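Local coordinates for protein activating signal cointegrator 1 complex subunit 2 (Homo sapiens, PDB 6YXQ) that binds polyubiquitin chains and recruits ASCC3 and ALKBH3 to sites of DNA alkylation damage, and also takes part in the rescue of stalled ribosomes, at residues B[289-292]-B[293-297]; B[314-317]-B[318-322]. One frame throughout, in Å; residues are numbered along the deposited sequence.

Interaction 1 of 2, residues B[289-292]-B[293-297]; sequences AAIP and EMESA
M294, a selenomethionine, lays its end back over the methyl group of A290, one turn earlier in the helix. Its CE lies 3.3 Å from A290 CB. The first torsion places CG beside the backbone N (chi1 -47°), and the chain then runs back along the helix, bending at chi3. L213 of helix 193-216 also packs on A290. E295 sits on another side of the helix, where its CB passes 3.3 Å from I291 O. Beyond CG the E295 chain is extended. Its carboxylate forms a salt bridge with R366, and a long, weak ion pair joins it to R320. With chi1 at -178° and a bend at chi2, the E293 side chain leads away from the preceding turn. This end faces the loop that holds P238 and S239, and OE2 makes a weak hydrogen bond to S239. Residues 289-297 lie on helix 279-300, which is kinked at P292. Proline has no N-H, so one bond to the turn before is missing. Past the proline the i to i+4 pattern holds. M294 N donates to A290 O at 3.3 Å, a rather long bond. E295 N reaches I291 O at 2.9 Å, and S296 N reaches P292 O at 3.0 Å.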
loop_
_atom_site.group_PDB
_atom_site.type_symbol
_atom_site.label_atom_id
_atom_site.label_comp_id
_atom_site.label_asym_id
_atom_site.label_seq_id
_atom_site.Cartn_x
_atom_site.Cartn_y
_atom_site.Cartn_z
ATOM N N ALA B 289 -11.460 25.533 15.907
ATOM C CA ALA B 289 -11.497 25.014 17.271
ATOM C C ALA B 289 -10.152 24.424 17.666
ATOM O O ALA B 289 -9.591 24.756 18.718
ATOM C CB ALA B 289 -12.601 23.966 17.404
ATOM N N ALA B 290 -9.606 23.573 16.808
ATOM C CA ALA B 290 -8.484 22.726 17.161
ATOM C C ALA B 290 -7.158 23.469 17.060
ATOM O O ALA B 290 -6.356 23.440 18.003
ATOM C CB ALA B 290 -8.499 21.498 16.252
ATOM N N ILE B 291 -6.925 24.171 15.941
ATOM C CA ILE B 291 -5.579 24.647 15.607
ATOM C C ILE B 291 -5.007 25.610 16.660
ATOM O O ILE B 291 -3.870 25.406 17.092
ATOM C CB ILE B 291 -5.557 25.234 14.204
ATOM C CG1 ILE B 291 -5.861 24.159 13.151
ATOM C CG2 ILE B 291 -4.239 25.950 13.932
ATOM C CD1 ILE B 291 -5.182 22.817 13.402
ATOM N N PRO B 292 -5.723 26.670 17.069
ATOM C CA PRO B 292 -5.108 27.602 18.044
ATOM C C PRO B 292 -4.652 26.942 19.337
ATOM O O PRO B 292 -3.521 27.179 19.793
ATOM C CB PRO B 292 -6.228 28.622 18.286
ATOM C CG PRO B 292 -7.031 28.598 17.028
ATOM C CD PRO B 292 -7.026 27.167 16.604
ATOM N N GLU B 293 -5.506 26.119 19.947
ATOM C CA GLU B 293 -5.172 25.540 21.245
ATOM C C GLU B 293 -3.954 24.629 21.144
ATOM O O GLU B 293 -3.046 24.696 21.983
ATOM C CB GLU B 293 -6.381 24.786 21.807
ATOM C CG GLU B 293 -6.170 24.177 23.181
ATOM C CD GLU B 293 -5.889 25.221 24.245
ATOM O OE1 GLU B 293 -6.520 26.301 24.201
ATOM O OE2 GLU B 293 -5.033 24.961 25.119
HETATM N N MSE B 294 -3.907 23.788 20.116
HETATM C CA MSE B 294 -2.802 22.858 19.929
HETATM C C MSE B 294 -1.507 23.580 19.581
HETATM O O MSE B 294 -0.427 23.194 20.036
HETATM C CB MSE B 294 -3.134 21.845 18.839
HETATM C CG MSE B 294 -4.510 21.215 18.930
HETATM SE SE MSE B 294 -4.422 19.510 17.999
HETATM C CE MSE B 294 -5.898 19.549 16.803
ATOM N N GLU B 295 -1.619 24.627 18.761
ATOM C CA GLU B 295 -0.467 25.485 18.501
ATOM C C GLU B 295 0.114 26.023 19.803
ATOM O O GLU B 295 1.316 25.872 20.074
ATOM C CB GLU B 295 -0.870 26.636 17.583
ATOM C CG GLU B 295 -0.449 26.471 16.134
ATOM C CD GLU B 295 -0.540 27.777 15.364
ATOM O OE1 GLU B 295 -0.324 27.764 14.132
ATOM O OE2 GLU B 295 -0.824 28.818 15.997
ATOM N N SER B 296 -0.732 26.650 20.630
ATOM C CA SER B 296 -0.236 27.245 21.867
ATOM C C SER B 296 0.337 26.189 22.800
ATOM O O SER B 296 1.361 26.420 23.453
ATOM C CB SER B 296 -1.342 28.028 22.572
ATOM O OG SER B 296 -0.863 28.555 23.802
ATOM N N ALA B 297 -0.301 25.020 22.870
ATOM C CA ALA B 297 0.177 23.984 23.777
ATOM C C ALA B 297 1.537 23.452 23.345
ATOM O O ALA B 297 2.437 23.278 24.182
ATOM C CB ALA B 297 -0.840 22.852 23.860
#

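Interaction 2 of 2, residues B[314-317]-B[318-322]; sequences QRLS and HSRKK
S319 reaches back to R315 with both its hydroxyl and its backbone N-H. S319 OG donates to R315 O at 2.5 Å, a distance that is short for such a pair and uncertain at this resolution. S319 N donates to the same oxygen, R315 O, at 2.8 Å. The two donors come from opposite faces of the carbonyl plane, with the hydroxyl 36° out of it. The first torsion of S319 sets OG beside its backbone N (chi1 -39°), which brings the hydroxyl to the previous turn. Three more backbone bonds follow the i to i+4 pattern: H318 to Q314, R320 to L316 and K321 to S317. This is a regular stretch of helix 306-340, which has helices 243-266 and 279-300 beside it. C254 and C257 of helix 243-266 pack on S319.

Apolar contact comes from R320, whose CD is 4.2 Å from L316 CG. The chain bends at chi3, and NH1 ends 3.9 Å from S317 CB. A water weakly bridges this NH1 and S317 OG. R320 NE has a firmer partner in the hydroxyl of Y287, and S317 OG bonds to W313 O. One face of the H318 ring is covered near its rim by K322 CG, 3.6 Å above the plane.

Three polar side chains reach other parts of the assembly. H318 NE2 bonds to T258, while its ND1 is hydrogen-bonded to the backbone N of D181 of the ASCC3 chain. Q314 OE1 accepts from F183 N of ASCC3. K321 forms a salt bridge with D181 of ASCC3.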
loop_
_atom_site.group_PDB
_atom_site.type_symbol
_atom_site.label_atom_id
_atom_site.label_comp_id
_atom_site.label_asym_id
_atom_site.label_seq_id
_atom_site.Cartn_x
_atom_site.Cartn_y
_atom_site.Cartn_z
ATOM N N GLN B 314 5.885 20.186 13.240
ATOM C CA GLN B 314 5.944 19.889 11.811
ATOM C C GLN B 314 4.668 19.205 11.345
ATOM O O GLN B 314 4.079 19.583 10.324
ATOM C CB GLN B 314 7.159 19.013 11.500
ATOM C CG GLN B 314 8.486 19.709 11.701
ATOM C CD GLN B 314 8.733 20.781 10.666
ATOM O OE1 GLN B 314 8.543 20.560 9.466
ATOM N NE2 GLN B 314 9.148 21.955 11.125
ATOM N N ARG B 315 4.219 18.200 12.102
ATOM C CA ARG B 315 3.015 17.460 11.732
ATOM C C ARG B 315 1.775 18.343 11.780
ATOM O O ARG B 315 0.908 18.245 10.907
ATOM C CB ARG B 315 2.844 16.248 12.648
ATOM C CG ARG B 315 4.010 15.286 12.569
ATOM C CD ARG B 315 3.795 14.015 13.379
ATOM N NE ARG B 315 4.969 13.153 13.280
ATOM C CZ ARG B 315 5.200 12.339 12.258
ATOM N NH1 ARG B 315 4.324 12.267 11.262
ATOM N NH2 ARG B 315 6.301 11.597 12.231
ATOM N N LEU B 316 1.668 19.208 12.791
ATOM C CA LEU B 316 0.512 20.094 12.893
ATOM C C LEU B 316 0.451 21.063 11.721
ATOM O O LEU B 316 -0.620 21.280 11.141
ATOM C CB LEU B 316 0.553 20.857 14.216
ATOM C CG LEU B 316 -0.647 21.762 14.494
ATOM C CD1 LEU B 316 -1.936 20.951 14.450
ATOM C CD2 LEU B 316 -0.500 22.499 15.825
ATOM N N SER B 317 1.590 21.661 11.357
ATOM C CA SER B 317 1.600 22.573 10.216
ATOM C C SER B 317 1.282 21.836 8.920
ATOM O O SER B 317 0.529 22.342 8.073
ATOM C CB SER B 317 2.947 23.281 10.129
ATOM O OG SER B 317 3.380 23.666 11.420
ATOM N N HIS B 318 1.833 20.630 8.757
ATOM C CA HIS B 318 1.478 19.797 7.616
ATOM C C HIS B 318 -0.024 19.529 7.573
ATOM O O HIS B 318 -0.646 19.593 6.504
ATOM C CB HIS B 318 2.278 18.496 7.681
ATOM C CG HIS B 318 1.860 17.466 6.684
ATOM N ND1 HIS B 318 2.403 17.386 5.420
ATOM C CD2 HIS B 318 0.964 16.453 6.774
ATOM C CE1 HIS B 318 1.852 16.376 4.770
ATOM N NE2 HIS B 318 0.974 15.794 5.569
ATOM N N SER B 319 -0.631 19.251 8.730
ATOM C CA SER B 319 -2.059 18.944 8.758
ATOM C C SER B 319 -2.888 20.163 8.390
ATOM O O SER B 319 -3.894 20.044 7.683
ATOM C CB SER B 319 -2.475 18.418 10.136
ATOM O OG SER B 319 -1.491 17.563 10.683
ATOM N N ARG B 320 -2.482 21.342 8.859
ATOM C CA ARG B 320 -3.221 22.550 8.510
ATOM C C ARG B 320 -3.144 22.814 7.012
ATOM O O ARG B 320 -4.163 23.110 6.364
ATOM C CB ARG B 320 -2.681 23.731 9.310
ATOM C CG ARG B 320 -2.665 23.449 10.789
ATOM C CD ARG B 320 -1.946 24.508 11.574
ATOM N NE ARG B 320 -1.990 25.808 10.921
ATOM C CZ ARG B 320 -0.913 26.526 10.628
ATOM N NH1 ARG B 320 0.290 26.064 10.937
ATOM N NH2 ARG B 320 -1.035 27.704 10.033
ATOM N N LYS B 321 -1.944 22.676 6.439
ATOM C CA LYS B 321 -1.786 22.863 4.999
ATOM C C LYS B 321 -2.661 21.885 4.217
ATOM O O LYS B 321 -3.360 22.277 3.273
ATOM C CB LYS B 321 -0.317 22.712 4.615
ATOM C CG LYS B 321 -0.035 23.010 3.159
ATOM C CD LYS B 321 1.440 22.804 2.834
ATOM C CE LYS B 321 1.740 23.046 1.357
ATOM N NZ LYS B 321 3.130 22.626 0.991
ATOM N N LYS B 322 -2.650 20.607 4.607
ATOM C CA LYS B 322 -3.446 19.613 3.892
ATOM C C LYS B 322 -4.940 19.878 4.040
ATOM O O LYS B 322 -5.712 19.639 3.105
ATOM C CB LYS B 322 -3.109 18.207 4.386
ATOM C CG LYS B 322 -1.717 17.738 4.024
ATOM C CD LYS B 322 -1.457 17.887 2.544
ATOM C CE LYS B 322 0.030 17.947 2.254
ATOM N NZ LYS B 322 0.288 18.325 0.841
HETATM O O HOH W 1 0.912 24.961 13.424
#

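Interaction 1 lies on helix 279-300 and interaction 2 on helix 306-340, the next helix in the chain. Their centres are 12 Å apart, on the same side of the chain's centre, and the first closes before the second opens. The two stretches touch directly. I291 CG2 meets R320 CD at 3.6 Å, and I291 CD1 meets L316 CD1 at 3.9 Å. Interaction 1 is the more peripheral of the two and touches no other protein chain. Interaction 2 is more buried and also meets ASCC3. Thus the 289-297 stretch backs a helix that contributes to the ASCC2-ASCC3 interface, within the N-terminal helical part of ASCC2.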